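Local coordinates for protein methionine-R-sulfoxide reductase (Neisseria meningitidis, PDB 3MMH) that reduces the R form of free methionine sulfoxide back to methionine, using a GAF-type domain that holds the substrate, at residues G53-D58 with L64-F69; A3-A8 with L19-S24. All blocks are in the same frame, centred on the assembly; numbering follows the deposited sequence.

Interaction 1 of 2, residues G53-D58 with L64-F69; sequences GFYLVD and LVLAPF. With SME (methionine sulfoxide), chain C.
Tyr55 and Leu66 face each other across an antiparallel hairpin, a non-hydrogen-bonded pair. Leu66 CD1 lies over one face of the Tyr55 ring, 4.0 Å from its centroid and displaced toward the rim. This is a CH-pi contact. A chi1 of -176° turns the Leu66 side chain away from its backbone N and leaves CD1 over the ring. The Tyr55 hydroxyl stands beside the substrate: Tyr55 OH is 3.6 Å from CG of the methionine sulfoxide, and it is hydrogen-bonded to the carbonyl of Cys75. At its other end the side chain packs on Leu64, with Tyr55 CB 3.8 Å from Leu64 CB.

Four backbone bonds hold the strands. Leu56 and Val65 exchange a near-straight pair, Leu56 N to Val65 O at 2.9 Å and Val65 N to Leu56 O at 2.8 Å. Next, Ala67 N gives to Phe54 O and Phe54 N to Pro68 O. Between Tyr55 and Gly53 the register slips by one residue, a beta bulge. Beyond it the chains are tight: Gly53 CA is 3.6 Å from Phe69 CB.

Toward Val57 and Asp58 the hairpin is partly exposed. These two share less surface with the other strand than Tyr55 does, though single contacts stay close. Val57 CG2 meets Leu64 CD2 at 3.7 Å, and Asp58 CB touches Val65 CG2. The Asp58 carboxylate turns to its own hairpin loop, bonding Ser61 OG and Arg60 N.

The hairpin is central in the antiparallel GAF sheet, with strand 126-135 beside 51-58 and strand 77-79 beside 63-70. Helix 32-47 packs against Phe54, Leu56 and Pro68, whereas helix 83-91 meets Val57 and Leu64.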
# COMPACT_ATOMS: atom_id res chain seq x y z
N GLY A 53 -4.37 4.99 4.89
CA GLY A 53 -4.72 4.16 3.77
C GLY A 53 -6.16 4.06 3.52
O GLY A 53 -6.95 4.94 3.98
N PHE A 54 -6.59 3.04 2.81
CA PHE A 54 -7.94 2.92 2.27
C PHE A 54 -8.54 1.58 2.56
O PHE A 54 -7.83 0.55 2.53
CB PHE A 54 -7.93 3.18 0.77
CG PHE A 54 -7.43 4.56 0.40
CD1 PHE A 54 -8.29 5.63 0.39
CD2 PHE A 54 -6.07 4.80 0.21
CE1 PHE A 54 -7.78 6.89 0.08
CE2 PHE A 54 -5.58 6.05 -0.11
CZ PHE A 54 -6.47 7.10 -0.12
N TYR A 55 -9.86 1.58 2.69
CA TYR A 55 -10.69 0.39 2.56
C TYR A 55 -11.71 0.65 1.49
O TYR A 55 -12.18 1.80 1.35
CB TYR A 55 -11.43 0.05 3.87
CG TYR A 55 -10.61 -0.47 4.99
CD1 TYR A 55 -10.66 -1.84 5.31
CD2 TYR A 55 -9.78 0.35 5.80
CE1 TYR A 55 -9.90 -2.35 6.31
CE2 TYR A 55 -9.01 -0.16 6.82
CZ TYR A 55 -9.05 -1.55 7.08
OH TYR A 55 -8.26 -2.07 8.07
N LEU A 56 -12.10 -0.36 0.77
CA LEU A 56 -13.04 -0.25 -0.37
C LEU A 56 -14.26 -1.13 -0.12
O LEU A 56 -14.14 -2.24 0.42
CB LEU A 56 -12.38 -0.60 -1.71
CG LEU A 56 -11.25 0.35 -2.10
CD1 LEU A 56 -10.53 -0.20 -3.35
CD2 LEU A 56 -11.69 1.81 -2.24
N VAL A 57 -15.43 -0.64 -0.48
CA VAL A 57 -16.66 -1.39 -0.27
C VAL A 57 -16.71 -2.63 -1.20
O VAL A 57 -16.54 -2.49 -2.41
CB VAL A 57 -17.90 -0.49 -0.49
CG1 VAL A 57 -19.17 -1.33 -0.53
CG2 VAL A 57 -17.95 0.60 0.56
N ASP A 58 -17.03 -3.77 -0.61
CA ASP A 58 -17.34 -5.02 -1.27
C ASP A 58 -18.81 -5.22 -1.19
O ASP A 58 -19.33 -5.58 -0.14
CB ASP A 58 -16.63 -6.20 -0.63
CG ASP A 58 -16.87 -7.48 -1.35
OD1 ASP A 58 -17.30 -7.52 -2.49
OD2 ASP A 58 -16.65 -8.50 -0.70
N LEU A 64 -16.21 -3.39 4.22
CA LEU A 64 -15.04 -2.66 3.76
C LEU A 64 -13.87 -3.66 3.71
O LEU A 64 -13.65 -4.39 4.68
CB LEU A 64 -14.74 -1.54 4.69
CG LEU A 64 -15.68 -0.32 4.63
CD1 LEU A 64 -15.54 0.59 5.81
CD2 LEU A 64 -15.46 0.46 3.30
N VAL A 65 -13.11 -3.67 2.62
CA VAL A 65 -11.99 -4.54 2.39
C VAL A 65 -10.71 -3.71 2.25
O VAL A 65 -10.66 -2.72 1.51
CB VAL A 65 -12.27 -5.32 1.09
CG1 VAL A 65 -11.13 -6.27 0.76
CG2 VAL A 65 -13.57 -6.18 1.27
N LEU A 66 -9.66 -4.08 2.95
CA LEU A 66 -8.42 -3.39 2.98
C LEU A 66 -7.84 -3.21 1.61
O LEU A 66 -7.79 -4.15 0.82
CB LEU A 66 -7.43 -4.16 3.87
CG LEU A 66 -6.04 -3.54 4.14
CD1 LEU A 66 -6.19 -2.21 4.84
CD2 LEU A 66 -5.29 -4.63 4.97
N ALA A 67 -7.38 -2.02 1.30
CA ALA A 67 -6.80 -1.61 0.03
C ALA A 67 -5.40 -1.07 0.31
O ALA A 67 -4.88 -1.27 1.41
CB ALA A 67 -7.78 -0.72 -0.72
N PRO A 68 -4.77 -0.26 -0.56
CA PRO A 68 -3.43 0.24 -0.21
C PRO A 68 -3.39 1.05 1.08
O PRO A 68 -4.31 1.82 1.35
CB PRO A 68 -3.04 1.03 -1.44
CG PRO A 68 -3.71 0.35 -2.59
CD PRO A 68 -5.07 -0.04 -1.99
N PHE A 69 -2.27 0.96 1.78
CA PHE A 69 -2.04 1.69 3.01
C PHE A 69 -0.56 1.68 3.35
O PHE A 69 0.19 0.83 2.85
CB PHE A 69 -2.84 1.11 4.16
CG PHE A 69 -2.32 -0.28 4.65
CD1 PHE A 69 -2.74 -1.43 4.06
CD2 PHE A 69 -1.42 -0.30 5.69
CE1 PHE A 69 -2.28 -2.65 4.54
CE2 PHE A 69 -0.96 -1.55 6.18
CZ PHE A 69 -1.41 -2.69 5.60
N SME C . -9.82 1.85 13.60
CA SME C . -10.64 1.45 12.43
CB SME C . -10.18 0.12 11.80
CG SME C . -9.04 0.24 10.76
S SME C . -7.47 0.40 11.50
OE SME C . -7.27 1.28 12.64
CE SME C . -6.48 0.59 10.07
C SME C . -12.10 1.42 12.80
O SME C . -12.91 1.20 11.89
OXT SME C . -12.45 1.67 14.01

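Interaction 2 of 2, residues A3-A8 with L19-S24; sequences ALHFSA and LPQIES
His5 and Gln21 meet through two hydrogen bonds, with the imidazole lying over the amide. His5 N gives to Gln21 OE1 at 2.9 Å, in the plane of the Gln21 carbonyl and on a lone pair of OE1. Gln21 NE2 gives to His5 O at 2.9 Å, almost straight at 174°. The side-chain amide thus reads both backbone polar groups of one residue. Its planar group is held at both ends, which fixes its rotation.

A chi1 of 59° sets CG between the backbone N and carbonyl carbon of His5 and brings the ring over the amide. Gln21 NE2 sits 3.0 Å above the ring plane, over its centre, and the two planes are 17° apart. On the other flank, Leu4 CD2 is 3.8 Å from Gln21 OE1.

Glu17, one turn earlier on the helix, bonds to both partners and so probably sets their positions. Its carboxylate accepts from His5 ND1 and from the backbone N of Ser7 and Ala8, while the backbone O of Glu17 accepts from Gln21 NE2. Leu4 also packs on Leu73 of the second subunit.

This is a surface contact: an irregular N-terminal segment folds back along helix 11-27, tied down by a glutamine pairing with main-chain N-H and C=O.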
# COMPACT_ATOMS: atom_id res chain seq x y z
N ALA A 3 7.97 13.99 -8.39
CA ALA A 3 8.82 14.27 -7.19
C ALA A 3 8.35 15.40 -6.28
O ALA A 3 8.16 16.54 -6.70
CB ALA A 3 10.28 14.52 -7.56
N LEU A 4 8.29 15.08 -5.02
CA LEU A 4 7.52 15.84 -4.10
C LEU A 4 8.32 16.81 -3.32
O LEU A 4 9.49 16.57 -3.01
CB LEU A 4 6.91 14.91 -3.13
CG LEU A 4 6.08 13.78 -3.62
CD1 LEU A 4 5.96 12.61 -2.60
CD2 LEU A 4 4.73 14.30 -4.02
N HIS A 5 7.70 17.94 -2.98
CA HIS A 5 8.30 18.88 -2.04
C HIS A 5 7.41 19.09 -0.82
O HIS A 5 6.25 19.50 -0.94
CB HIS A 5 8.56 20.22 -2.73
CG HIS A 5 7.33 20.87 -3.29
ND1 HIS A 5 6.46 21.61 -2.52
CD2 HIS A 5 6.82 20.87 -4.55
CE1 HIS A 5 5.47 22.05 -3.28
NE2 HIS A 5 5.66 21.62 -4.51
N PHE A 6 7.95 18.79 0.35
CA PHE A 6 7.37 19.27 1.61
C PHE A 6 8.33 20.21 2.33
O PHE A 6 9.36 19.77 2.86
CB PHE A 6 7.01 18.09 2.51
CG PHE A 6 6.73 16.82 1.77
CD1 PHE A 6 5.43 16.42 1.51
CD2 PHE A 6 7.77 16.02 1.32
CE1 PHE A 6 5.17 15.25 0.82
CE2 PHE A 6 7.51 14.85 0.63
CZ PHE A 6 6.21 14.46 0.38
N SER A 7 7.99 21.49 2.35
CA SER A 7 8.67 22.45 3.22
C SER A 7 7.85 22.70 4.48
O SER A 7 8.38 22.69 5.59
CB SER A 7 8.90 23.77 2.48
OG SER A 7 7.68 24.28 1.96
N ALA A 8 6.55 22.91 4.31
CA ALA A 8 5.73 23.56 5.33
C ALA A 8 5.92 22.86 6.68
O ALA A 8 6.07 21.64 6.74
CB ALA A 8 4.27 23.54 4.92
N LEU A 19 -1.75 18.80 -1.26
CA LEU A 19 -2.92 18.37 -2.05
C LEU A 19 -2.72 18.61 -3.54
O LEU A 19 -3.07 17.73 -4.32
CB LEU A 19 -4.21 19.03 -1.59
CG LEU A 19 -5.07 18.25 -0.64
CD1 LEU A 19 -4.45 17.65 0.47
CD2 LEU A 19 -6.28 19.07 -0.28
N PRO A 20 -2.18 19.75 -4.02
CA PRO A 20 -2.04 19.94 -5.45
C PRO A 20 -1.04 18.97 -6.01
O PRO A 20 -1.16 18.56 -7.18
CB PRO A 20 -1.57 21.40 -5.58
CG PRO A 20 -2.02 22.03 -4.28
CD PRO A 20 -1.95 20.99 -3.27
N GLN A 21 -0.02 18.55 -5.27
CA GLN A 21 0.91 17.58 -5.71
C GLN A 21 0.29 16.20 -5.86
O GLN A 21 0.51 15.53 -6.85
CB GLN A 21 2.11 17.53 -4.80
CG GLN A 21 2.93 18.83 -4.83
CD GLN A 21 4.13 18.81 -3.94
OE1 GLN A 21 5.11 18.10 -4.26
NE2 GLN A 21 4.08 19.45 -2.84
N ILE A 22 -0.53 15.81 -4.90
CA ILE A 22 -1.29 14.57 -5.02
C ILE A 22 -2.19 14.63 -6.27
O ILE A 22 -2.25 13.68 -7.03
CB ILE A 22 -2.13 14.20 -3.79
CG1 ILE A 22 -1.23 13.98 -2.56
CG2 ILE A 22 -3.00 12.95 -4.08
CD1 ILE A 22 -1.91 13.75 -1.28
N GLU A 23 -2.90 15.75 -6.44
CA GLU A 23 -3.78 15.86 -7.59
C GLU A 23 -2.97 15.62 -8.88
O GLU A 23 -3.51 14.96 -9.80
CB GLU A 23 -4.47 17.24 -7.62
CG GLU A 23 -5.61 17.31 -8.61
CD GLU A 23 -6.26 18.65 -8.71
OE1 GLU A 23 -5.57 19.69 -8.47
OE2 GLU A 23 -7.39 18.74 -9.19
N SER A 24 -1.81 16.20 -9.00
CA SER A 24 -0.96 16.05 -10.17
C SER A 24 -0.53 14.62 -10.38
O SER A 24 -0.57 14.08 -11.49
CB SER A 24 0.33 16.86 -9.99
OG SER A 24 1.18 16.60 -11.11

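In the fold
Interaction 2 comes first along the chain and closes before interaction 1 opens. Their centres are 23 Å apart, on opposite sides of the chain's centre. Their nearest atoms are about 8 Å apart and do not touch. Interaction 1 joins two neighbouring strands of the central sheet and contributes Tyr55 to the substrate pocket. Interaction 2 is on the surface, where the N-terminal loop lies on helix 11-27. Helix 32-47 links the two regions: it packs on the hairpin of interaction 1 and also touches Leu4, Phe6 and Ile22 of interaction 2. The hairpin and the N-terminal loop both touch the second subunit.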